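Local coordinates for protein GP37 (Pseudomonas phage phikz, PDB 5FT0) that inhibits the RNA degradosome of its bacterial host, probably by binding RNase E and blocking its ribonuclease activity, at residues A[40-45]-A[56-61]; A[128-134]-A[224-229]; A[135-140]-A[197-201]. All coordinates share one frame. Numbering follows the deposited sequence.

Interaction 1 of 3, residues A[40-45]-A[56-61]; sequences DISVFV and HYTFKP
Side chains of Val43, Val45, Tyr57 and Phe59 share one face of this contact, Phe44 and Thr58 the other. Val43 and Val45 are t; Phe59 is p, which swings its ring beneath Val43, with Val43 CB 4.0 Å from the ring centroid (CH-pi) and Phe59 CE1 3.8 Å from Val45 CG2. Pro61 CG reaches Val43 CG2 at 3.8 Å. Strands 42-45 and 56-59 form an antiparallel beta hairpin, axes 4.7 Å apart at 169°, edging the four-stranded sheet; helix 67-82 covers the valine face, where Phe59 stacks on Tyr73. Ile41 (phi 57°, psi 59°) and Ser42 both face Asn37 in a G1 beta bulge. Main-chain hydrogen bonds are Val43 N-Phe59 O 2.9 Å, Phe59 N-Val43 O 3.2 Å, Val45 N-Tyr57 O 2.9 Å and Tyr57 N-Val45 O 3.0 Å; Phe44-Thr58 is the non-hydrogen-bonded pair between. Tyr57 and His56 are m; Phe44, t, brings CZ within 3.6 Å of His56 CD2, rim to rim. Lys60, m throughout, curls its CE to 3.0 Å from Ile41 O; Ser42 OG donates to Asp40 OD2 at 2.8 Å.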
ATOM      1  N   ASP A  40      11.752 -18.500  21.561  1.00 57.00           N
ATOM      2  CA  ASP A  40      11.899 -17.102  21.942  1.00 54.82           C
ATOM      3  C   ASP A  40      10.939 -16.686  23.050  1.00 51.65           C
ATOM      4  O   ASP A  40      10.938 -15.514  23.440  1.00 56.94           O
ATOM      5  CB  ASP A  40      11.716 -16.194  20.719  1.00 53.56           C
ATOM      6  CG  ASP A  40      10.293 -16.195  20.195  1.00 67.53           C
ATOM      7  OD1 ASP A  40       9.587 -17.208  20.383  1.00 65.23           O
ATOM      8  OD2 ASP A  40       9.883 -15.181  19.588  1.00 72.58           O
ATOM      9  N   ILE A  41      10.137 -17.620  23.566  1.00 47.94           N
ATOM     10  CA  ILE A  41       9.205 -17.379  24.666  1.00 46.39           C
ATOM     11  C   ILE A  41       8.250 -16.253  24.292  1.00 44.43           C
ATOM     12  O   ILE A  41       8.185 -15.225  24.972  1.00 45.64           O
ATOM     13  CB  ILE A  41       9.950 -17.062  25.979  1.00 42.33           C
ATOM     14  CG1 ILE A  41      11.114 -18.034  26.182  1.00 52.11           C
ATOM     15  CG2 ILE A  41       9.006 -17.158  27.174  1.00 38.26           C
ATOM     16  CD1 ILE A  41      12.191 -17.507  27.107  1.00 54.65           C
ATOM     17  N   SER A  42       7.501 -16.433  23.209  1.00 42.33           N
ATOM     18  CA  SER A  42       6.555 -15.418  22.773  1.00 42.57           C
ATOM     19  C   SER A  42       5.245 -16.082  22.377  1.00 40.97           C
ATOM     20  O   SER A  42       5.192 -17.280  22.083  1.00 40.94           O
ATOM     21  CB  SER A  42       7.107 -14.588  21.605  1.00 46.19           C
ATOM     22  OG  SER A  42       7.219 -15.371  20.430  1.00 50.68           O
ATOM     23  N   VAL A  43       4.183 -15.284  22.383  1.00 37.46           N
ATOM     24  CA  VAL A  43       2.852 -15.722  21.985  1.00 34.33           C
ATOM     25  C   VAL A  43       2.460 -14.932  20.747  1.00 38.97           C
ATOM     26  O   VAL A  43       2.485 -13.694  20.761  1.00 41.29           O
ATOM     27  CB  VAL A  43       1.820 -15.526  23.108  1.00 33.33           C
ATOM     28  CG1 VAL A  43       0.427 -15.896  22.623  1.00 31.95           C
ATOM     29  CG2 VAL A  43       2.197 -16.349  24.332  1.00 35.74           C
ATOM     30  N   PHE A  44       2.117 -15.641  19.678  1.00 33.17           N
ATOM     31  CA  PHE A  44       1.584 -15.026  18.472  1.00 36.33           C
ATOM     32  C   PHE A  44       0.068 -15.140  18.502  1.00 39.69           C
ATOM     33  O   PHE A  44      -0.468 -16.220  18.761  1.00 40.27           O
ATOM     34  CB  PHE A  44       2.143 -15.692  17.213  1.00 39.84           C
ATOM     35  CG  PHE A  44       1.654 -15.070  15.937  1.00 37.32           C
ATOM     36  CD1 PHE A  44       2.202 -13.884  15.478  1.00 38.38           C
ATOM     37  CD2 PHE A  44       0.637 -15.661  15.206  1.00 37.62           C
ATOM     38  CE1 PHE A  44       1.754 -13.304  14.307  1.00 47.13           C
ATOM     39  CE2 PHE A  44       0.182 -15.086  14.034  1.00 46.74           C
ATOM     40  CZ  PHE A  44       0.740 -13.906  13.583  1.00 42.70           C
ATOM     41  N   VAL A  45      -0.616 -14.026  18.246  1.00 40.38           N
ATOM     42  CA  VAL A  45      -2.067 -13.943  18.358  1.00 38.46           C
ATOM     43  C   VAL A  45      -2.641 -13.501  17.020  1.00 42.36           C
ATOM     44  O   VAL A  45      -2.097 -12.605  16.367  1.00 46.57           O
ATOM     45  CB  VAL A  45      -2.489 -12.971  19.481  1.00 35.85           C
ATOM     46  CG1 VAL A  45      -4.005 -12.886  19.580  1.00 30.59           C
ATOM     47  CG2 VAL A  45      -1.890 -13.402  20.808  1.00 36.83           C
ATOM     48  N   HIS A  56      -2.941  -9.011  14.033  1.00 43.79           N
ATOM     49  CA  HIS A  56      -1.944  -9.897  14.620  1.00 43.57           C
ATOM     50  C   HIS A  56      -1.170  -9.174  15.714  1.00 42.86           C
ATOM     51  O   HIS A  56      -0.906  -7.972  15.611  1.00 41.23           O
ATOM     52  CB  HIS A  56      -0.966 -10.417  13.554  1.00 41.51           C
ATOM     53  CG  HIS A  56      -1.636 -10.945  12.322  1.00 60.26           C
ATOM     54  ND1 HIS A  56      -2.071 -10.123  11.303  1.00 66.18           N
ATOM     55  CD2 HIS A  56      -1.946 -12.207  11.945  1.00 54.47           C
ATOM     56  CE1 HIS A  56      -2.622 -10.857  10.353  1.00 65.56           C
ATOM     57  NE2 HIS A  56      -2.559 -12.125  10.717  1.00 61.40           N
ATOM     58  N   TYR A  57      -0.797  -9.917  16.757  1.00 34.62           N
ATOM     59  CA  TYR A  57      -0.001  -9.376  17.849  1.00 32.11           C
ATOM     60  C   TYR A  57       1.048 -10.394  18.275  1.00 35.43           C
ATOM     61  O   TYR A  57       0.904 -11.599  18.054  1.00 34.15           O
ATOM     62  CB  TYR A  57      -0.856  -9.013  19.072  1.00 38.72           C
ATOM     63  CG  TYR A  57      -2.068  -8.158  18.793  1.00 36.74           C
ATOM     64  CD1 TYR A  57      -1.939  -6.811  18.481  1.00 35.43           C
ATOM     65  CD2 TYR A  57      -3.348  -8.690  18.881  1.00 38.64           C
ATOM     66  CE1 TYR A  57      -3.052  -6.022  18.239  1.00 36.24           C
ATOM     67  CE2 TYR A  57      -4.467  -7.910  18.645  1.00 44.27           C
ATOM     68  CZ  TYR A  57      -4.314  -6.577  18.325  1.00 39.68           C
ATOM     69  OH  TYR A  57      -5.425  -5.801  18.091  1.00 45.77           O
ATOM     70  N   THR A  58       2.104  -9.891  18.913  1.00 40.23           N
ATOM     71  CA  THR A  58       3.113 -10.724  19.555  1.00 37.27           C
ATOM     72  C   THR A  58       3.468 -10.102  20.896  1.00 35.71           C
ATOM     73  O   THR A  58       3.771  -8.908  20.962  1.00 35.56           O
ATOM     74  CB  THR A  58       4.373 -10.866  18.689  1.00 39.42           C
ATOM     75  OG1 THR A  58       4.040 -11.528  17.463  1.00 40.12           O
ATOM     76  CG2 THR A  58       5.444 -11.673  19.420  1.00 41.68           C
ATOM     77  N   PHE A  59       3.418 -10.902  21.960  1.00 34.90           N
ATOM     78  CA  PHE A  59       3.801 -10.423  23.280  1.00 33.74           C
ATOM     79  C   PHE A  59       4.598 -11.504  24.000  1.00 35.48           C
ATOM     80  O   PHE A  59       4.583 -12.677  23.619  1.00 33.27           O
ATOM     81  CB  PHE A  59       2.576  -9.995  24.110  1.00 33.31           C
ATOM     82  CG  PHE A  59       1.687 -11.134  24.542  1.00 31.59           C
ATOM     83  CD1 PHE A  59       0.645 -11.565  23.735  1.00 34.36           C
ATOM     84  CD2 PHE A  59       1.875 -11.752  25.769  1.00 34.81           C
ATOM     85  CE1 PHE A  59      -0.182 -12.602  24.139  1.00 30.89           C
ATOM     86  CE2 PHE A  59       1.055 -12.791  26.176  1.00 32.52           C
ATOM     87  CZ  PHE A  59       0.023 -13.214  25.360  1.00 28.53           C
ATOM     88  N   LYS A  60       5.304 -11.084  25.052  1.00 36.77           N
ATOM     89  CA  LYS A  60       6.132 -11.981  25.843  1.00 39.49           C
ATOM     90  C   LYS A  60       5.385 -12.342  27.118  1.00 38.34           C
ATOM     91  O   LYS A  60       5.211 -11.473  27.985  1.00 36.95           O
ATOM     92  CB  LYS A  60       7.468 -11.321  26.180  1.00 39.21           C
ATOM     93  CG  LYS A  60       8.210 -10.731  24.985  1.00 52.68           C
ATOM     94  CD  LYS A  60       8.727 -11.791  24.026  1.00 55.76           C
ATOM     95  CE  LYS A  60       9.747 -12.708  24.687  1.00 57.23           C
ATOM     96  NZ  LYS A  60      10.926 -11.993  25.245  1.00 67.87           N
ATOM     97  N   PRO A  61       4.937 -13.583  27.291  1.00 34.63           N
ATOM     98  CA  PRO A  61       4.192 -13.933  28.506  1.00 36.55           C
ATOM     99  C   PRO A  61       5.075 -13.931  29.746  1.00 37.64           C
ATOM    100  O   PRO A  61       6.263 -14.261  29.697  1.00 35.52           O
ATOM    101  CB  PRO A  61       3.666 -15.340  28.204  1.00 35.84           C
ATOM    102  CG  PRO A  61       4.643 -15.897  27.217  1.00 41.27           C
ATOM    103  CD  PRO A  61       5.078 -14.728  26.373  1.00 36.29           C
TER

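Interaction 2 of 3, residues A[128-134]-A[224-229]; sequences IEFMPGV and LFTIKI
Strands 129-132 and 224-229 run antiparallel, axes 4.6 Å apart at 166°, as central neighbours of the seven-stranded sheet. Hydrogen-bonded pairs are Glu129-Lys228 and Met131-Thr226, with Glu129 N-Lys228 O 2.7 Å and Met131 N-Thr226 O 2.6 Å; Ile128-Ile229, Phe130-Ile227 and Pro132-Phe225 are non-hydrogen-bonded. A type II turn, Met131 to Val134, ends the first strand; Gly133 sits at phi 78° and its N donates to Leu224 O at 2.7 Å. On the apolar face, helix 158-187 covers Phe225, Ile227 and Ile229, and helix 67-82 covers Pro132. There Phe225, t, slides under Pro132, with Pro132 CB 3.6 Å from Phe225 CE2, and Ile128 CG2 meets Ile227 CG2 at 3.8 Å. On the other face, Lys228 NZ makes a salt bridge to Glu129 OE1 (Glu129 t, t) at 3.2 Å, weak as a hydrogen bond; Lys228 also packs on Arg254 of the second subunit. Selenomethionine Met131, m, sets SE 4.0 Å from Lys228 CB. Thr226, m, points OG1 at Val134 O, a very short 2.5 Å hydrogen bond.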
ATOM      1  N   ILE A 128       3.428  12.641  13.058  1.00 30.68           N
ATOM      2  CA  ILE A 128       2.961  12.151  14.348  1.00 28.13           C
ATOM      3  C   ILE A 128       2.349  10.779  14.123  1.00 28.25           C
ATOM      4  O   ILE A 128       1.474  10.619  13.264  1.00 33.59           O
ATOM      5  CB  ILE A 128       1.934  13.102  14.988  1.00 28.89           C
ATOM      6  CG1 ILE A 128       2.504  14.515  15.106  1.00 32.21           C
ATOM      7  CG2 ILE A 128       1.511  12.583  16.351  1.00 29.78           C
ATOM      8  CD1 ILE A 128       1.479  15.549  15.513  1.00 44.52           C
ATOM      9  N   GLU A 129       2.809   9.790  14.882  1.00 26.04           N
ATOM     10  CA  GLU A 129       2.295   8.432  14.775  1.00 26.35           C
ATOM     11  C   GLU A 129       1.731   8.003  16.121  1.00 30.09           C
ATOM     12  O   GLU A 129       2.448   7.997  17.127  1.00 32.17           O
ATOM     13  CB  GLU A 129       3.383   7.463  14.309  1.00 33.61           C
ATOM     14  CG  GLU A 129       2.899   6.028  14.160  1.00 39.45           C
ATOM     15  CD  GLU A 129       3.924   5.135  13.488  1.00 47.59           C
ATOM     16  OE1 GLU A 129       4.895   5.673  12.913  1.00 48.43           O
ATOM     17  OE2 GLU A 129       3.750   3.898  13.525  1.00 54.27           O
ATOM     18  N   PHE A 130       0.447   7.655  16.134  1.00 25.86           N
ATOM     19  CA  PHE A 130      -0.174   7.076  17.315  1.00 30.11           C
ATOM     20  C   PHE A 130       0.109   5.580  17.347  1.00 31.43           C
ATOM     21  O   PHE A 130      -0.065   4.888  16.339  1.00 29.97           O
ATOM     22  CB  PHE A 130      -1.681   7.334  17.312  1.00 23.97           C
ATOM     23  CG  PHE A 130      -2.045   8.791  17.274  1.00 31.69           C
ATOM     24  CD1 PHE A 130      -2.189   9.514  18.447  1.00 33.68           C
ATOM     25  CD2 PHE A 130      -2.242   9.439  16.064  1.00 35.95           C
ATOM     26  CE1 PHE A 130      -2.525  10.853  18.415  1.00 33.97           C
ATOM     27  CE2 PHE A 130      -2.577  10.778  16.027  1.00 36.91           C
ATOM     28  CZ  PHE A 130      -2.720  11.487  17.205  1.00 33.25           C
HETATM   29  N   MSE A 131       0.555   5.084  18.496  1.00 24.80           N
HETATM   30  CA  MSE A 131       0.934   3.682  18.616  1.00 24.50           C
HETATM   31  C   MSE A 131       0.285   3.023  19.829  1.00 27.35           C
HETATM   32  O   MSE A 131       0.944   2.800  20.848  1.00 25.37           O
HETATM   33  CB  MSE A 131       2.455   3.555  18.698  1.00 23.69           C
HETATM   34  CG  MSE A 131       3.190   4.222  17.540  1.00 33.36           C
HETATM   35 SE   MSE A 131       5.129   4.195  17.748  1.00 54.35          SE
HETATM   36  CE  MSE A 131       5.425   2.269  17.650  1.00 42.81           C
ATOM     37  N   PRO A 132      -1.005   2.704  19.719  1.00 28.26           N
ATOM     38  CA  PRO A 132      -1.704   2.082  20.848  1.00 26.24           C
ATOM     39  C   PRO A 132      -1.169   0.687  21.130  1.00 25.00           C
ATOM     40  O   PRO A 132      -0.826  -0.064  20.215  1.00 27.10           O
ATOM     41  CB  PRO A 132      -3.163   2.040  20.382  1.00 24.37           C
ATOM     42  CG  PRO A 132      -3.072   2.001  18.898  1.00 29.59           C
ATOM     43  CD  PRO A 132      -1.873   2.834  18.534  1.00 28.17           C
ATOM     44  N   GLY A 133      -1.099   0.349  22.414  1.00 24.10           N
ATOM     45  CA  GLY A 133      -0.612  -0.945  22.841  1.00 26.63           C
ATOM     46  C   GLY A 133       0.892  -1.105  22.828  1.00 32.71           C
ATOM     47  O   GLY A 133       1.381  -2.208  23.105  1.00 35.52           O
ATOM     48  N   VAL A 134       1.640  -0.050  22.525  1.00 28.60           N
ATOM     49  CA  VAL A 134       3.092  -0.101  22.441  1.00 28.15           C
ATOM     50  C   VAL A 134       3.671   0.838  23.489  1.00 28.48           C
ATOM     51  O   VAL A 134       3.134   1.926  23.726  1.00 25.84           O
ATOM     52  CB  VAL A 134       3.589   0.275  21.028  1.00 30.66           C
ATOM     53  CG1 VAL A 134       5.112   0.297  20.971  1.00 31.85           C
ATOM     54  CG2 VAL A 134       3.025  -0.688  19.995  1.00 31.71           C
ATOM     55  N   LEU A 224      -1.327   0.371  27.416  1.00 23.09           N
ATOM     56  CA  LEU A 224      -0.126   1.003  26.888  1.00 24.71           C
ATOM     57  C   LEU A 224      -0.490   1.869  25.692  1.00 27.31           C
ATOM     58  O   LEU A 224      -1.356   1.505  24.893  1.00 27.62           O
ATOM     59  CB  LEU A 224       0.915  -0.043  26.467  1.00 25.77           C
ATOM     60  CG  LEU A 224       1.377  -1.045  27.530  1.00 34.05           C
ATOM     61  CD1 LEU A 224       2.367  -2.031  26.928  1.00 29.29           C
ATOM     62  CD2 LEU A 224       1.986  -0.329  28.723  1.00 30.12           C
ATOM     63  N   PHE A 225       0.185   3.010  25.566  1.00 24.19           N
ATOM     64  CA  PHE A 225      -0.017   3.899  24.433  1.00 29.52           C
ATOM     65  C   PHE A 225       1.246   4.719  24.224  1.00 25.76           C
ATOM     66  O   PHE A 225       1.825   5.235  25.184  1.00 24.88           O
ATOM     67  CB  PHE A 225      -1.221   4.828  24.645  1.00 23.56           C
ATOM     68  CG  PHE A 225      -1.777   5.406  23.368  1.00 24.96           C
ATOM     69  CD1 PHE A 225      -1.129   6.442  22.713  1.00 25.99           C
ATOM     70  CD2 PHE A 225      -2.952   4.914  22.828  1.00 29.12           C
ATOM     71  CE1 PHE A 225      -1.642   6.968  21.540  1.00 25.12           C
ATOM     72  CE2 PHE A 225      -3.473   5.439  21.657  1.00 24.42           C
ATOM     73  CZ  PHE A 225      -2.815   6.465  21.014  1.00 27.08           C
ATOM     74  N   THR A 226       1.669   4.830  22.968  1.00 23.86           N
ATOM     75  CA  THR A 226       2.835   5.623  22.605  1.00 25.05           C
ATOM     76  C   THR A 226       2.465   6.578  21.480  1.00 28.95           C
ATOM     77  O   THR A 226       1.712   6.219  20.569  1.00 26.69           O
ATOM     78  CB  THR A 226       4.015   4.728  22.174  1.00 29.06           C
ATOM     79  OG1 THR A 226       4.463   3.947  23.292  1.00 27.78           O
ATOM     80  CG2 THR A 226       5.178   5.566  21.662  1.00 24.56           C
ATOM     81  N   ILE A 227       2.976   7.802  21.565  1.00 26.14           N
ATOM     82  CA  ILE A 227       2.904   8.772  20.482  1.00 29.71           C
ATOM     83  C   ILE A 227       4.324   9.047  20.015  1.00 30.06           C
ATOM     84  O   ILE A 227       5.192   9.388  20.828  1.00 30.00           O
ATOM     85  CB  ILE A 227       2.214  10.076  20.923  1.00 28.31           C
ATOM     86  CG1 ILE A 227       0.790   9.793  21.399  1.00 28.53           C
ATOM     87  CG2 ILE A 227       2.212  11.082  19.785  1.00 27.76           C
ATOM     88  CD1 ILE A 227       0.038  11.030  21.822  1.00 33.25           C
ATOM     89  N   LYS A 228       4.564   8.886  18.718  1.00 28.06           N
ATOM     90  CA  LYS A 228       5.866   9.157  18.123  1.00 27.44           C
ATOM     91  C   LYS A 228       5.773  10.412  17.272  1.00 30.68           C
ATOM     92  O   LYS A 228       4.844  10.556  16.471  1.00 31.67           O
ATOM     93  CB  LYS A 228       6.352   7.985  17.269  1.00 29.24           C
ATOM     94  CG  LYS A 228       7.714   8.242  16.625  1.00 32.74           C
ATOM     95  CD  LYS A 228       8.193   7.063  15.791  1.00 38.37           C
ATOM     96  CE  LYS A 228       7.452   6.965  14.477  1.00 42.07           C
ATOM     97  NZ  LYS A 228       7.979   5.856  13.634  1.00 48.50           N
ATOM     98  N   ILE A 229       6.729  11.317  17.454  1.00 29.10           N
ATOM     99  CA  ILE A 229       6.835  12.532  16.658  1.00 26.03           C
ATOM    100  C   ILE A 229       8.201  12.531  15.988  1.00 33.05           C
ATOM    101  O   ILE A 229       9.217  12.250  16.636  1.00 32.93           O
ATOM    102  CB  ILE A 229       6.636  13.792  17.517  1.00 33.03           C
ATOM    103  CG1 ILE A 229       5.287  13.724  18.234  1.00 28.05           C
ATOM    104  CG2 ILE A 229       6.711  15.044  16.652  1.00 34.63           C
ATOM    105  CD1 ILE A 229       5.046  14.864  19.185  1.00 34.00           C
TER

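Interaction 3 of 3, residues A[135-140]-A[197-201]; sequences HVDDIS and AVEMY
Val136, Glu199 and Ala197 bury the most surface where the loop after strand 122-132 packs against strand 197-202. Residues 136-138 form a 3-10 turn, with Asp138 N bonded to His135 O and Ile139 N to Val136 O, both at 3.1 Å; Ile139 is then the N-cap of helix 140-146. The strand is extended, with Ala197, Glu199 and Tyr201 directing their CA-to-CB bonds at the loop. The nearest CA pair is Val136 and Ala197, 7.6 Å apart. Val136, p at chi1, is the wedge: its CG1 lies 4.2 Å from Ala197 CB, and its CG2 lies 3.3 Å from Glu199 OE1 and 4.2 Å from Tyr201 CE2. His135 CE1 lies 3.8 Å from Ala197 CB, its ring fixed by Asp137 N donating to His135 ND1 at 3.0 Å. Glu199 (m, t) receives a 2.6 Å hydrogen bond at OE1 from Tyr201 OH. A bound arginine lies about 5 Å from the side chain of Asp137. No hydrogen bond or salt bridge crosses between the segments, and Asp137 OD1 and Glu199 OE2, like-charged acceptors 3.3 Å apart, add no attraction; the apolar contacts of Val136 with Ala197 and Tyr201 therefore carry the join.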
ATOM      1  N   HIS A 135       4.761   0.407  24.123  1.00 27.46           N
ATOM      2  CA  HIS A 135       5.533   1.233  25.039  1.00 26.05           C
ATOM      3  C   HIS A 135       6.976   1.276  24.555  1.00 30.73           C
ATOM      4  O   HIS A 135       7.498   0.275  24.053  1.00 33.36           O
ATOM      5  CB  HIS A 135       5.461   0.688  26.466  1.00 27.55           C
ATOM      6  CG  HIS A 135       5.934   1.651  27.510  1.00 35.24           C
ATOM      7  ND1 HIS A 135       7.264   1.959  27.694  1.00 34.69           N
ATOM      8  CD2 HIS A 135       5.251   2.362  28.439  1.00 31.05           C
ATOM      9  CE1 HIS A 135       7.380   2.828  28.682  1.00 33.51           C
ATOM     10  NE2 HIS A 135       6.173   3.086  29.152  1.00 33.88           N
ATOM     11  N   VAL A 136       7.619   2.438  24.699  1.00 30.83           N
ATOM     12  CA  VAL A 136       8.950   2.623  24.121  1.00 38.31           C
ATOM     13  C   VAL A 136       9.975   1.711  24.788  1.00 39.29           C
ATOM     14  O   VAL A 136      10.964   1.315  24.159  1.00 39.00           O
ATOM     15  CB  VAL A 136       9.372   4.106  24.202  1.00 34.29           C
ATOM     16  CG1 VAL A 136       9.579   4.536  25.646  1.00 32.50           C
ATOM     17  CG2 VAL A 136      10.633   4.351  23.379  1.00 30.83           C
ATOM     18  N   ASP A 137       9.750   1.339  26.053  1.00 34.94           N
ATOM     19  CA  ASP A 137      10.689   0.467  26.750  1.00 40.34           C
ATOM     20  C   ASP A 137      10.806  -0.904  26.099  1.00 45.23           C
ATOM     21  O   ASP A 137      11.777  -1.620  26.364  1.00 50.11           O
ATOM     22  CB  ASP A 137      10.283   0.305  28.217  1.00 42.01           C
ATOM     23  CG  ASP A 137      10.448   1.586  29.014  1.00 49.13           C
ATOM     24  OD1 ASP A 137      11.205   2.474  28.565  1.00 54.12           O
ATOM     25  OD2 ASP A 137       9.831   1.702  30.093  1.00 52.69           O
ATOM     26  N   ASP A 138       9.852  -1.284  25.251  1.00 40.57           N
ATOM     27  CA  ASP A 138       9.882  -2.582  24.595  1.00 39.38           C
ATOM     28  C   ASP A 138      10.560  -2.551  23.230  1.00 46.74           C
ATOM     29  O   ASP A 138      10.776  -3.615  22.641  1.00 44.92           O
ATOM     30  CB  ASP A 138       8.458  -3.132  24.443  1.00 43.51           C
ATOM     31  CG  ASP A 138       7.746  -3.281  25.777  1.00 51.01           C
ATOM     32  OD1 ASP A 138       8.432  -3.488  26.801  1.00 55.41           O
ATOM     33  OD2 ASP A 138       6.500  -3.198  25.800  1.00 46.36           O
ATOM     34  N   ILE A 139      10.899  -1.371  22.711  1.00 42.86           N
ATOM     35  CA  ILE A 139      11.582  -1.271  21.425  1.00 42.68           C
ATOM     36  C   ILE A 139      12.843  -0.433  21.580  1.00 41.10           C
ATOM     37  O   ILE A 139      13.520  -0.129  20.592  1.00 48.16           O
ATOM     38  CB  ILE A 139      10.664  -0.671  20.342  1.00 44.61           C
ATOM     39  CG1 ILE A 139      10.139   0.695  20.786  1.00 40.00           C
ATOM     40  CG2 ILE A 139       9.517  -1.618  20.014  1.00 35.58           C
ATOM     41  CD1 ILE A 139       9.347   1.422  19.715  1.00 42.48           C
ATOM     42  N   SER A 140      13.170  -0.060  22.820  1.00 38.19           N
ATOM     43  CA  SER A 140      14.279   0.864  23.045  1.00 45.74           C
ATOM     44  C   SER A 140      15.615   0.252  22.635  1.00 46.72           C
ATOM     45  O   SER A 140      16.479   0.953  22.096  1.00 47.49           O
ATOM     46  CB  SER A 140      14.311   1.305  24.509  1.00 38.69           C
ATOM     47  OG  SER A 140      14.425   0.191  25.376  1.00 50.58           O
ATOM     48  N   ALA A 197       6.823   8.045  30.093  1.00 39.92           N
ATOM     49  CA  ALA A 197       8.162   7.875  29.548  1.00 35.13           C
ATOM     50  C   ALA A 197       8.334   8.783  28.339  1.00 33.75           C
ATOM     51  O   ALA A 197       7.480   8.808  27.445  1.00 34.89           O
ATOM     52  CB  ALA A 197       8.416   6.418  29.160  1.00 32.56           C
ATOM     53  N   VAL A 198       9.427   9.538  28.323  1.00 35.95           N
ATOM     54  CA  VAL A 198       9.794  10.382  27.192  1.00 36.41           C
ATOM     55  C   VAL A 198      11.217  10.021  26.799  1.00 36.88           C
ATOM     56  O   VAL A 198      12.130  10.097  27.628  1.00 37.25           O
ATOM     57  CB  VAL A 198       9.686  11.880  27.520  1.00 35.61           C
ATOM     58  CG1 VAL A 198       9.921  12.711  26.263  1.00 36.74           C
ATOM     59  CG2 VAL A 198       8.333  12.200  28.140  1.00 33.37           C
ATOM     60  N   GLU A 199      11.409   9.623  25.545  1.00 40.32           N
ATOM     61  CA  GLU A 199      12.725   9.230  25.066  1.00 35.58           C
ATOM     62  C   GLU A 199      12.953   9.808  23.680  1.00 39.18           C
ATOM     63  O   GLU A 199      12.142   9.600  22.773  1.00 37.12           O
ATOM     64  CB  GLU A 199      12.873   7.705  25.057  1.00 32.15           C
ATOM     65  CG  GLU A 199      13.259   7.148  26.423  1.00 47.54           C
ATOM     66  CD  GLU A 199      13.040   5.654  26.543  1.00 57.43           C
ATOM     67  OE1 GLU A 199      13.111   4.952  25.511  1.00 53.56           O
ATOM     68  OE2 GLU A 199      12.790   5.181  27.674  1.00 60.67           O
HETATM   69  N   MSE A 200      14.047  10.546  23.530  1.00 41.09           N
HETATM   70  CA  MSE A 200      14.405  11.151  22.257  1.00 35.90           C
HETATM   71  C   MSE A 200      15.580  10.409  21.635  1.00 40.73           C
HETATM   72  O   MSE A 200      16.557  10.094  22.312  1.00 35.96           O
HETATM   73  CB  MSE A 200      14.742  12.631  22.437  1.00 41.25           C
HETATM   74  CG  MSE A 200      15.363  13.280  21.206  1.00 52.85           C
HETATM   75 SE   MSE A 200      15.381  15.232  21.283  1.00 93.38          SE
HETATM   76  CE  MSE A 200      16.492  15.475  22.859  1.00 55.08           C
ATOM     77  N   TYR A 201      15.472  10.119  20.341  1.00 36.30           N
ATOM     78  CA  TYR A 201      16.513   9.410  19.613  1.00 34.39           C
ATOM     79  C   TYR A 201      16.931  10.245  18.418  1.00 38.98           C
ATOM     80  O   TYR A 201      16.078  10.732  17.667  1.00 34.21           O
ATOM     81  CB  TYR A 201      16.032   8.030  19.160  1.00 33.22           C
ATOM     82  CG  TYR A 201      15.673   7.122  20.311  1.00 36.99           C
ATOM     83  CD1 TYR A 201      16.639   6.330  20.921  1.00 34.74           C
ATOM     84  CD2 TYR A 201      14.374   7.064  20.796  1.00 27.24           C
ATOM     85  CE1 TYR A 201      16.319   5.501  21.977  1.00 37.78           C
ATOM     86  CE2 TYR A 201      14.045   6.234  21.854  1.00 40.97           C
ATOM     87  CZ  TYR A 201      15.021   5.457  22.441  1.00 33.93           C
ATOM     88  OH  TYR A 201      14.703   4.631  23.492  1.00 43.24           O
TER

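Interaction 2 lies at the heart of the chain, its centre about 2 Å from the chain centre, and joins two central strands by main-chain hydrogen bonds between an apolar face and a polar one with a salt bridge. Interaction 1, whose centre is about 19 Å out, uses the same antiparallel bonding for a sequence-local hairpin in the separate four-stranded sheet, with more exposed residues. Interaction 3 has no hydrogen bonds or salt bridges between its segments and packs a loop onto the same seven-stranded sheet that holds interaction 2. Residues 128-134 lead straight into 135-140, and Thr226 OG1 lies 3.4 Å from His135 CA. Interaction 1 touches neither, but helix 67-82 lies against both its hairpin and Pro132.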